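Local coordinates for GGDEF and EAL domain-containing protein (Vibrio cholerae O1 str. 2010EL-1786, PDB 6PWK) that probably acts as a c-di-GMP receptor that helps control cell adhesion and biofilm formation through large adhesins, at residues Ile385-Gln395 against Phe405-Ile413; Ile278-Ser288 against Tyr316-Val324. One frame throughout, in Å; residues are numbered along the deposited sequence.

In the fold
Interactions 1 and 2 lie in the two layers of the EAL barrel, strands and helices. Interaction 1 belongs to the strand layer: 385-395 and 405-413 are joined edge to edge, and where their strands run out they receive one guanine of c-di-GMP. Interaction 2 belongs to the helical layer outside the barrel, where 278-288 lies beside 316-324 and close to the second subunit. The centres of interactions 1 and 2 are 28 Å apart and their nearest atoms about 12 Å. Their relation to the ligand differs: interaction 1 bonds c-di-GMP directly, whereas the side chain of F283 in interaction 2 stays about 8 Å away. The magnesium ion is about 6 Å from the S390 side chain.

Interaction 1: residues Ile385-Gln395 against Phe405-Ile413; sequences ITTIASRVETQ and FIEVFQGFI. With C2E (9,9'-[(2R,3R,3aS,5S,7aR,9R,10R,10aS,12S,14aR)-3,5,10,12-tetrahydroxy-5,12-dioxidooctahydro-2H,7H-difuro[3,2-d:3',2'-j][1,3,7,9,2,8]tetraoxadiphosphacyclododecine-2,9-diyl]bis(2-amino-1,9-dihydro-6H-purin-6-one)), chain C.
The final beta-alpha-beta crossover of the EAL barrel sets strand 386-389 parallel to the short, weakly bonded strand 408-409, with I388 beside V408 and helix 395-402 making the connection. A389 N donates to V408 O at 3.0 Å, while V408 N returns only a weak bond to T387 O. On one face of the sheet the CG1 and CG2 branches of I388 both meet CG2 of V408; on the other, A389 CB touches F409 CD2, and it also meets I406 CG2.

Beyond the strands the pairing continues as a binding site. V392 N reaches Q410 O at 2.9 Å in a nearly straight bond (174°). The extended Q410 side chain turns elsewhere, to Q205, K355 and the magnesium ligand E218. The c-di-GMP guanine then slots between two side chains: CG of R391 lies 3.3 Å from its C5 on one side, and the F412 ring covers the other with C6 over its face. F412 N donates to O6 at 2.8 Å, which ties the base to the backbone. E393, extended beyond CG (chi2 -168°), carries OE1 to the same Watson-Crick edge, where it accepts from N2 of the ligand at 2.6 Å and more weakly from N1. R391 is bent at chi2 and chi3; its NH1 gives a weak bond to phosphate O1P, and the guanidinium has sugar O4' over one face and a cation-pi partner in Y358. Next to the pocket, I413 N donates to V392 O at 3.2 Å, and V392 CG1 packs on I413 CG2 at 3.7 Å.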
loop_
_atom_site.group_PDB
_atom_site.type_symbol
_atom_site.label_atom_id
_atom_site.label_comp_id
_atom_site.label_asym_id
_atom_site.label_seq_id
_atom_site.Cartn_x
_atom_site.Cartn_y
_atom_site.Cartn_z
ATOM N N ILE A 385 31.732 -11.700 -5.036
ATOM C CA ILE A 385 30.631 -12.045 -4.146
ATOM C C ILE A 385 30.670 -13.543 -3.882
ATOM O O ILE A 385 30.739 -14.347 -4.820
ATOM C CB ILE A 385 29.280 -11.619 -4.743
ATOM C CG1 ILE A 385 29.237 -10.097 -4.883
ATOM C CG2 ILE A 385 28.127 -12.124 -3.891
ATOM C CD1 ILE A 385 28.017 -9.586 -5.590
ATOM N N THR A 386 30.624 -13.914 -2.605
ATOM C CA THR A 386 30.669 -15.318 -2.222
ATOM C C THR A 386 29.381 -16.020 -2.636
ATOM O O THR A 386 28.281 -15.518 -2.387
ATOM C CB THR A 386 30.879 -15.443 -0.713
ATOM O OG1 THR A 386 32.069 -14.741 -0.332
ATOM C CG2 THR A 386 31.005 -16.900 -0.309
ATOM N N THR A 387 29.515 -17.180 -3.273
ATOM C CA THR A 387 28.370 -17.998 -3.643
ATOM C C THR A 387 28.213 -19.142 -2.652
ATOM O O THR A 387 29.197 -19.769 -2.248
ATOM C CB THR A 387 28.517 -18.561 -5.057
ATOM O OG1 THR A 387 29.652 -19.433 -5.110
ATOM C CG2 THR A 387 28.694 -17.434 -6.060
ATOM N N ILE A 388 26.970 -19.410 -2.265
ATOM C CA ILE A 388 26.651 -20.442 -1.285
ATOM C C ILE A 388 25.592 -21.355 -1.884
ATOM O O ILE A 388 24.505 -20.893 -2.251
ATOM C CB ILE A 388 26.157 -19.843 0.042
ATOM C CG1 ILE A 388 27.190 -18.864 0.609
ATOM C CG2 ILE A 388 25.836 -20.947 1.040
ATOM C CD1 ILE A 388 26.770 -18.213 1.910
ATOM N N ALA A 389 25.907 -22.644 -1.988
ATOM C CA ALA A 389 24.912 -23.631 -2.377
ATOM C C ALA A 389 24.015 -23.954 -1.190
ATOM O O ALA A 389 24.455 -23.965 -0.038
ATOM C CB ALA A 389 25.581 -24.902 -2.896
ATOM N N SER A 390 22.745 -24.223 -1.480
ATOM C CA SER A 390 21.717 -24.299 -0.454
ATOM C C SER A 390 21.041 -25.662 -0.458
ATOM O O SER A 390 20.741 -26.216 -1.521
ATOM C CB SER A 390 20.665 -23.197 -0.656
ATOM O OG SER A 390 19.641 -23.272 0.321
ATOM N N ARG A 391 20.807 -26.188 0.747
ATOM C CA ARG A 391 20.019 -27.404 0.959
ATOM C C ARG A 391 20.624 -28.606 0.231
ATOM O O ARG A 391 19.933 -29.369 -0.447
ATOM C CB ARG A 391 18.557 -27.175 0.561
ATOM C CG ARG A 391 17.735 -26.584 1.702
ATOM C CD ARG A 391 16.782 -25.471 1.290
ATOM N NE ARG A 391 15.452 -25.967 0.949
ATOM C CZ ARG A 391 14.331 -25.273 1.122
ATOM N NH1 ARG A 391 14.377 -24.055 1.643
ATOM N NH2 ARG A 391 13.164 -25.800 0.786
ATOM N N VAL A 392 21.932 -28.777 0.399
ATOM C CA VAL A 392 22.655 -29.896 -0.199
ATOM C C VAL A 392 22.470 -31.122 0.689
ATOM O O VAL A 392 22.839 -31.108 1.870
ATOM C CB VAL A 392 24.142 -29.561 -0.376
ATOM C CG1 VAL A 392 24.818 -30.603 -1.258
ATOM C CG2 VAL A 392 24.308 -28.168 -0.961
ATOM N N GLU A 393 21.901 -32.184 0.120
ATOM C CA GLU A 393 21.575 -33.401 0.853
ATOM C C GLU A 393 22.500 -34.567 0.555
ATOM O O GLU A 393 22.794 -35.354 1.458
ATOM C CB GLU A 393 20.139 -33.846 0.544
ATOM C CG GLU A 393 19.068 -32.854 0.898
ATOM C CD GLU A 393 17.679 -33.460 0.837
ATOM O OE1 GLU A 393 16.972 -33.447 1.867
ATOM O OE2 GLU A 393 17.302 -33.968 -0.240
ATOM N N THR A 394 22.950 -34.722 -0.687
ATOM C CA THR A 394 23.657 -35.920 -1.110
ATOM C C THR A 394 25.037 -35.571 -1.647
ATOM O O THR A 394 25.305 -34.437 -2.055
ATOM C CB THR A 394 22.871 -36.679 -2.187
ATOM O OG1 THR A 394 22.886 -35.929 -3.408
ATOM C CG2 THR A 394 21.429 -36.891 -1.747
ATOM N N GLN A 395 25.918 -36.575 -1.632
ATOM C CA GLN A 395 27.229 -36.420 -2.252
ATOM C C GLN A 395 27.104 -36.225 -3.755
ATOM O O GLN A 395 27.938 -35.547 -4.365
ATOM C CB GLN A 395 28.106 -37.633 -1.936
ATOM C CG GLN A 395 29.550 -37.509 -2.406
ATOM C CD GLN A 395 30.346 -36.493 -1.608
ATOM O OE1 GLN A 395 30.329 -36.500 -0.377
ATOM N NE2 GLN A 395 31.048 -35.608 -2.309
ATOM N N PHE A 405 32.147 -24.251 -9.488
ATOM C CA PHE A 405 33.006 -23.459 -8.600
ATOM C C PHE A 405 32.203 -22.692 -7.546
ATOM O O PHE A 405 32.291 -21.472 -7.417
ATOM C CB PHE A 405 33.917 -22.515 -9.395
ATOM C CG PHE A 405 33.250 -21.836 -10.560
ATOM C CD1 PHE A 405 32.567 -20.640 -10.393
ATOM C CD2 PHE A 405 33.323 -22.383 -11.832
ATOM C CE1 PHE A 405 31.958 -20.017 -11.464
ATOM C CE2 PHE A 405 32.717 -21.766 -12.907
ATOM C CZ PHE A 405 32.033 -20.580 -12.723
ATOM N N ILE A 406 31.425 -23.442 -6.769
ATOM C CA ILE A 406 30.725 -22.876 -5.619
ATOM C C ILE A 406 31.681 -22.854 -4.434
ATOM O O ILE A 406 32.352 -23.851 -4.146
ATOM C CB ILE A 406 29.456 -23.680 -5.299
ATOM C CG1 ILE A 406 28.585 -23.817 -6.550
ATOM C CG2 ILE A 406 28.672 -23.022 -4.173
ATOM C CD1 ILE A 406 28.161 -22.493 -7.147
ATOM N N GLU A 407 31.747 -21.714 -3.741
ATOM C CA GLU A 407 32.756 -21.544 -2.701
ATOM C C GLU A 407 32.382 -22.282 -1.419
ATOM O O GLU A 407 33.175 -23.079 -0.903
ATOM C CB GLU A 407 32.979 -20.053 -2.425
ATOM C CG GLU A 407 33.826 -19.359 -3.485
ATOM C CD GLU A 407 34.288 -17.978 -3.060
ATOM O OE1 GLU A 407 33.436 -17.153 -2.668
ATOM O OE2 GLU A 407 35.511 -17.721 -3.110
ATOM N N VAL A 408 31.186 -22.031 -0.887
ATOM C CA VAL A 408 30.765 -22.629 0.372
ATOM C C VAL A 408 29.439 -23.351 0.161
ATOM O O VAL A 408 28.664 -23.022 -0.744
ATOM C CB VAL A 408 30.665 -21.576 1.508
ATOM C CG1 VAL A 408 31.232 -20.242 1.053
ATOM C CG2 VAL A 408 29.245 -21.411 2.007
ATOM N N PHE A 409 29.191 -24.359 0.999
ATOM C CA PHE A 409 28.029 -25.227 0.870
ATOM C C PHE A 409 27.286 -25.303 2.196
ATOM O O PHE A 409 27.873 -25.132 3.268
ATOM C CB PHE A 409 28.438 -26.638 0.419
ATOM C CG PHE A 409 29.288 -26.656 -0.820
ATOM C CD1 PHE A 409 30.657 -26.449 -0.742
ATOM C CD2 PHE A 409 28.719 -26.881 -2.062
ATOM C CE1 PHE A 409 31.440 -26.461 -1.880
ATOM C CE2 PHE A 409 29.498 -26.897 -3.203
ATOM C CZ PHE A 409 30.859 -26.687 -3.112
ATOM N N GLN A 410 25.985 -25.571 2.110
ATOM C CA GLN A 410 25.123 -25.653 3.280
ATOM C C GLN A 410 24.082 -26.736 3.051
ATOM O O GLN A 410 23.587 -26.903 1.933
ATOM C CB GLN A 410 24.443 -24.302 3.563
ATOM C CG GLN A 410 23.666 -24.244 4.870
ATOM C CD GLN A 410 23.026 -22.888 5.114
ATOM O OE1 GLN A 410 23.318 -21.916 4.417
ATOM N NE2 GLN A 410 22.145 -22.820 6.106
ATOM N N GLY A 411 23.759 -27.471 4.100
ATOM C CA GLY A 411 22.763 -28.519 3.997
ATOM C C GLY A 411 23.055 -29.644 4.970
ATOM O O GLY A 411 23.990 -29.589 5.765
ATOM N N PHE A 412 22.222 -30.684 4.876
ATOM C CA PHE A 412 22.320 -31.806 5.805
ATOM C C PHE A 412 23.565 -32.647 5.555
ATOM O O PHE A 412 24.075 -33.284 6.484
ATOM C CB PHE A 412 21.063 -32.672 5.712
ATOM C CG PHE A 412 19.815 -31.984 6.195
ATOM C CD1 PHE A 412 19.884 -30.980 7.149
ATOM C CD2 PHE A 412 18.572 -32.338 5.694
ATOM C CE1 PHE A 412 18.739 -30.345 7.594
ATOM C CE2 PHE A 412 17.423 -31.705 6.136
ATOM C CZ PHE A 412 17.507 -30.708 7.086
ATOM N N ILE A 413 24.071 -32.665 4.320
ATOM C CA ILE A 413 25.269 -33.448 4.035
ATOM C C ILE A 413 26.526 -32.777 4.574
ATOM O O ILE A 413 27.517 -33.465 4.848
ATOM C CB ILE A 413 25.413 -33.719 2.527
ATOM C CG1 ILE A 413 26.348 -34.909 2.298
ATOM C CG2 ILE A 413 25.903 -32.477 1.793
ATOM C CD1 ILE A 413 27.100 -34.864 0.995
HETATM P P1 C2E C . 15.223 -21.078 3.890
HETATM O O2P C2E C . 15.960 -19.767 3.837
HETATM O O1P C2E C . 15.447 -21.704 2.542
HETATM O "O5'" C2E C . 15.908 -22.119 4.951
HETATM C "C5'" C2E C . 16.250 -23.386 4.496
HETATM C "C4'" C2E C . 15.078 -24.329 4.884
HETATM O "O4'" C2E C . 15.272 -25.519 4.398
HETATM C "C3'" C2E C . 15.036 -24.560 6.406
HETATM O "O3'" C2E C . 13.841 -25.111 6.681
HETATM C "C2'" C2E C . 16.112 -25.646 6.557
HETATM O "O2'" C2E C . 15.967 -26.332 7.872
HETATM C "C1'" C2E C . 15.710 -26.467 5.628
HETATM N N9 C2E C . 16.614 -27.420 5.036
HETATM C C8 C2E C . 17.790 -26.901 5.464
HETATM N N7 C2E C . 18.771 -27.699 4.968
HETATM C C5 C2E C . 18.213 -28.667 4.251
HETATM C C6 C2E C . 18.761 -29.856 3.441
HETATM O O6 C2E C . 19.922 -30.077 3.366
HETATM N N1 C2E C . 17.854 -30.731 2.763
HETATM C C2 C2E C . 16.430 -30.525 2.812
HETATM N N2 C2E C . 15.461 -31.383 2.138
HETATM N N3 C2E C . 15.947 -29.390 3.581
HETATM C C4 C2E C . 16.878 -28.477 4.293
HETATM P P11 C2E C . 13.034 -24.322 7.898
HETATM O O21 C2E C . 13.608 -24.394 9.288
HETATM O O11 C2E C . 11.679 -24.975 7.993
HETATM O O5A C2E C . 12.857 -22.814 7.250
HETATM C C5A C2E C . 11.894 -22.780 6.232
HETATM C C4A C2E C . 11.701 -21.393 5.770
HETATM O O4A C2E C . 11.138 -20.691 6.717
HETATM C C3A C2E C . 13.186 -20.670 5.435
HETATM O O3A C2E C . 13.577 -20.926 4.006
HETATM C C2A C2E C . 13.021 -19.472 5.621
HETATM O O2A C2E C . 12.549 -18.807 4.355
HETATM C C1A C2E C . 11.889 -19.380 6.784
HETATM N N91 C2E C . 12.449 -19.204 7.959
HETATM C C81 C2E C . 13.016 -20.101 8.780
HETATM N N71 C2E C . 13.438 -19.412 9.858
HETATM C C51 C2E C . 13.131 -18.129 9.689
HETATM C C61 C2E C . 13.356 -16.898 10.559
HETATM O O61 C2E C . 13.900 -17.034 11.597
HETATM N N11 C2E C . 12.919 -15.605 10.132
HETATM C C21 C2E C . 12.257 -15.454 8.866
HETATM N N21 C2E C . 11.813 -14.136 8.435
HETATM N N31 C2E C . 12.049 -16.642 8.037
HETATM C C41 C2E C . 12.508 -17.988 8.492
#

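Interaction 2: residues Ile278-Ser288 against Tyr316-Val324; sequences ISQPSFIRWIS and YTALFCNAV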
loop_
_atom_site.group_PDB
_atom_site.type_symbol
_atom_site.label_atom_id
_atom_site.label_comp_id
_atom_site.label_asym_id
_atom_site.label_seq_id
_atom_site.Cartn_x
_atom_site.Cartn_y
_atom_site.Cartn_z
ATOM N N ILE A 278 10.503 -5.878 5.216
ATOM C CA ILE A 278 11.358 -4.883 4.578
ATOM C C ILE A 278 10.534 -3.741 3.991
ATOM O O ILE A 278 10.993 -2.590 3.950
ATOM C CB ILE A 278 12.244 -5.579 3.524
ATOM C CG1 ILE A 278 13.494 -6.149 4.198
ATOM C CG2 ILE A 278 12.610 -4.641 2.380
ATOM C CD1 ILE A 278 14.319 -7.037 3.305
ATOM N N SER A 279 9.308 -4.021 3.555
ATOM C CA SER A 279 8.411 -2.985 3.058
ATOM C C SER A 279 7.706 -2.224 4.178
ATOM O O SER A 279 6.782 -1.453 3.900
ATOM C CB SER A 279 7.377 -3.598 2.109
ATOM O OG SER A 279 6.700 -4.682 2.719
ATOM N N GLN A 280 8.123 -2.425 5.431
ATOM C CA GLN A 280 7.568 -1.703 6.565
ATOM C C GLN A 280 8.565 -0.642 7.006
ATOM O O GLN A 280 9.615 -0.991 7.569
ATOM C CB GLN A 280 7.263 -2.663 7.714
ATOM C CG GLN A 280 5.892 -2.480 8.352
ATOM C CD GLN A 280 4.755 -2.886 7.432
ATOM O OE1 GLN A 280 4.935 -3.691 6.518
ATOM N NE2 GLN A 280 3.574 -2.329 7.672
ATOM N N PRO A 281 8.300 0.646 6.777
ATOM C CA PRO A 281 9.295 1.671 7.136
ATOM C C PRO A 281 9.603 1.736 8.623
ATOM O O PRO A 281 10.709 2.146 8.996
ATOM C CB PRO A 281 8.654 2.971 6.630
ATOM C CG PRO A 281 7.190 2.673 6.565
ATOM C CD PRO A 281 7.096 1.232 6.166
ATOM N N SER A 282 8.661 1.349 9.485
ATOM C CA SER A 282 8.962 1.271 10.912
ATOM C C SER A 282 10.021 0.218 11.197
ATOM O O SER A 282 10.848 0.391 12.101
ATOM C CB SER A 282 7.687 0.977 11.700
ATOM O OG SER A 282 7.042 -0.181 11.206
ATOM N N PHE A 283 10.018 -0.874 10.432
ATOM C CA PHE A 283 11.048 -1.895 10.584
ATOM C C PHE A 283 12.406 -1.393 10.110
ATOM O O PHE A 283 13.440 -1.776 10.670
ATOM C CB PHE A 283 10.640 -3.156 9.823
ATOM C CG PHE A 283 11.637 -4.275 9.913
ATOM C CD1 PHE A 283 11.809 -4.975 11.099
ATOM C CD2 PHE A 283 12.392 -4.639 8.811
ATOM C CE1 PHE A 283 12.723 -6.007 11.182
ATOM C CE2 PHE A 283 13.306 -5.672 8.889
ATOM C CZ PHE A 283 13.471 -6.356 10.077
ATOM N N ILE A 284 12.425 -0.536 9.085
ATOM C CA ILE A 284 13.690 0.012 8.603
ATOM C C ILE A 284 14.279 0.977 9.625
ATOM O O ILE A 284 15.498 1.022 9.825
ATOM C CB ILE A 284 13.494 0.679 7.228
ATOM C CG1 ILE A 284 12.889 -0.319 6.238
ATOM C CG2 ILE A 284 14.818 1.215 6.693
ATOM C CD1 ILE A 284 12.750 0.220 4.831
ATOM N N ARG A 285 13.427 1.766 10.286
ATOM C CA ARG A 285 13.904 2.596 11.387
ATOM C C ARG A 285 14.335 1.742 12.571
ATOM O O ARG A 285 15.337 2.042 13.231
ATOM C CB ARG A 285 12.818 3.579 11.825
ATOM C CG ARG A 285 12.544 4.715 10.865
ATOM C CD ARG A 285 11.533 5.673 11.475
ATOM N NE ARG A 285 12.075 6.371 12.640
ATOM C CZ ARG A 285 11.333 6.999 13.548
ATOM N NH1 ARG A 285 10.012 7.008 13.436
ATOM N NH2 ARG A 285 11.911 7.610 14.573
ATOM N N TRP A 286 13.581 0.677 12.855
ATOM C CA TRP A 286 13.886 -0.185 13.993
ATOM C C TRP A 286 15.270 -0.808 13.864
ATOM O O TRP A 286 16.016 -0.889 14.848
ATOM C CB TRP A 286 12.814 -1.270 14.111
ATOM C CG TRP A 286 12.955 -2.169 15.301
ATOM C CD1 TRP A 286 12.347 -2.023 16.514
ATOM C CD2 TRP A 286 13.739 -3.366 15.386
ATOM N NE1 TRP A 286 12.709 -3.050 17.352
ATOM C CE2 TRP A 286 13.562 -3.890 16.683
ATOM C CE3 TRP A 286 14.575 -4.044 14.495
ATOM C CZ2 TRP A 286 14.191 -5.056 17.110
ATOM C CZ3 TRP A 286 15.199 -5.204 14.920
ATOM C CH2 TRP A 286 15.004 -5.697 16.216
ATOM N N ILE A 287 15.634 -1.249 12.657
ATOM C CA ILE A 287 16.936 -1.879 12.452
ATOM C C ILE A 287 18.059 -0.899 12.767
ATOM O O ILE A 287 19.041 -1.254 13.431
ATOM C CB ILE A 287 17.039 -2.430 11.018
ATOM C CG1 ILE A 287 16.477 -3.851 10.960
ATOM C CG2 ILE A 287 18.478 -2.412 10.525
ATOM C CD1 ILE A 287 17.300 -4.859 11.737
ATOM N N SER A 288 17.927 0.351 12.314
ATOM C CA SER A 288 18.961 1.345 12.582
ATOM C C SER A 288 19.085 1.628 14.073
ATOM O O SER A 288 20.196 1.783 14.593
ATOM C CB SER A 288 18.656 2.636 11.823
ATOM O OG SER A 288 18.168 2.360 10.523
ATOM N N TYR A 316 12.495 -0.126 -1.040
ATOM C CA TYR A 316 12.443 -0.566 0.351
ATOM C C TYR A 316 13.694 -1.353 0.717
ATOM O O TYR A 316 14.262 -1.166 1.799
ATOM C CB TYR A 316 11.201 -1.423 0.596
ATOM C CG TYR A 316 9.903 -0.663 0.740
ATOM C CD1 TYR A 316 9.668 0.155 1.840
ATOM C CD2 TYR A 316 8.895 -0.794 -0.205
ATOM C CE1 TYR A 316 8.474 0.838 1.978
ATOM C CE2 TYR A 316 7.700 -0.116 -0.074
ATOM C CZ TYR A 316 7.494 0.698 1.018
ATOM O OH TYR A 316 6.302 1.371 1.144
ATOM N N THR A 317 14.134 -2.240 -0.179
ATOM C CA THR A 317 15.294 -3.077 0.109
ATOM C C THR A 317 16.564 -2.244 0.229
ATOM O O THR A 317 17.387 -2.480 1.122
ATOM C CB THR A 317 15.451 -4.141 -0.978
ATOM O OG1 THR A 317 14.188 -4.781 -1.206
ATOM C CG2 THR A 317 16.471 -5.188 -0.561
ATOM N N ALA A 318 16.742 -1.262 -0.658
ATOM C CA ALA A 318 17.931 -0.419 -0.589
ATOM C C ALA A 318 17.942 0.419 0.683
ATOM O O ALA A 318 19.007 0.660 1.262
ATOM C CB ALA A 318 18.016 0.477 -1.825
ATOM N N LEU A 319 16.770 0.874 1.133
ATOM C CA LEU A 319 16.706 1.585 2.405
ATOM C C LEU A 319 17.078 0.666 3.561
ATOM O O LEU A 319 17.767 1.081 4.499
ATOM C CB LEU A 319 15.310 2.175 2.615
ATOM C CG LEU A 319 14.872 3.258 1.627
ATOM C CD1 LEU A 319 13.494 3.790 1.991
ATOM C CD2 LEU A 319 15.893 4.384 1.565
ATOM N N PHE A 320 16.633 -0.591 3.508
ATOM C CA PHE A 320 17.005 -1.549 4.544
ATOM C C PHE A 320 18.488 -1.888 4.471
ATOM O O PHE A 320 19.167 -1.956 5.502
ATOM C CB PHE A 320 16.154 -2.812 4.416
ATOM C CG PHE A 320 16.509 -3.884 5.405
ATOM C CD1 PHE A 320 16.033 -3.831 6.703
ATOM C CD2 PHE A 320 17.316 -4.948 5.036
ATOM C CE1 PHE A 320 16.358 -4.815 7.617
ATOM C CE2 PHE A 320 17.644 -5.936 5.945
ATOM C CZ PHE A 320 17.164 -5.870 7.238
ATOM N N CYS A 321 19.009 -2.098 3.259
ATOM C CA CYS A 321 20.416 -2.451 3.107
ATOM C C CYS A 321 21.326 -1.321 3.569
ATOM O O CYS A 321 22.381 -1.571 4.166
ATOM C CB CYS A 321 20.712 -2.819 1.653
ATOM S SG CYS A 321 19.997 -4.392 1.123
ATOM N N ASN A 322 20.942 -0.072 3.300
ATOM C CA ASN A 322 21.740 1.060 3.763
ATOM C C ASN A 322 21.775 1.117 5.285
ATOM O O ASN A 322 22.840 1.298 5.886
ATOM C CB ASN A 322 21.190 2.365 3.186
ATOM C CG ASN A 322 21.443 2.499 1.699
ATOM O OD1 ASN A 322 22.322 1.839 1.146
ATOM N ND2 ASN A 322 20.676 3.362 1.042
ATOM N N ALA A 323 20.613 0.958 5.926
ATOM C CA ALA A 323 20.562 0.963 7.384
ATOM C C ALA A 323 21.405 -0.162 7.969
ATOM O O ALA A 323 22.065 0.016 9.000
ATOM C CB ALA A 323 19.113 0.843 7.856
ATOM N N VAL A 324 21.401 -1.324 7.318
ATOM C CA VAL A 324 22.152 -2.469 7.825
ATOM C C VAL A 324 23.652 -2.220 7.710
ATOM O O VAL A 324 24.407 -2.430 8.668
ATOM C CB VAL A 324 21.722 -3.750 7.088
ATOM C CG1 VAL A 324 22.792 -4.822 7.203
ATOM C CG2 VAL A 324 20.398 -4.254 7.644
#
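In the helical layer of the EAL barrel, I278 leads into a side-by-side pair of helices, 281-288 and 316-324, whose axes approach to 9.0 Å and run 11° from parallel. I278 divides its branches: CG2 rests on CB of Y316, while CG1 makes a CH-pi contact over the F320 face, 4.2 Å from the centroid. At S279 it is mainly the backbone that touches, CA sitting above the Y316 ring, 3.7 Å from its centroid. P281 adds CD obliquely to the same ring and also packs on Y316 of the second subunit, so the contact borders that subunit here. F283 and F320 lie nearly parallel, planes 9° apart, but side by side, touching through CE2 and CE1 without stacking. I284 pushes CD1 to the edge of Y316 and against L319 CB. I287 sends CG1 to F320 CE1 and CG2 to V324 CG2, 3.9 Å away. With F320 CG held anti to its own N (chi1 177°), the ring is packed on both faces, by I278 CG1 from across the contact and by V324 CG2, one turn on in its own helix. S288 OG, beside A323 CB, donates back to I284 O at 3.1 Å, in the carbonyl plane.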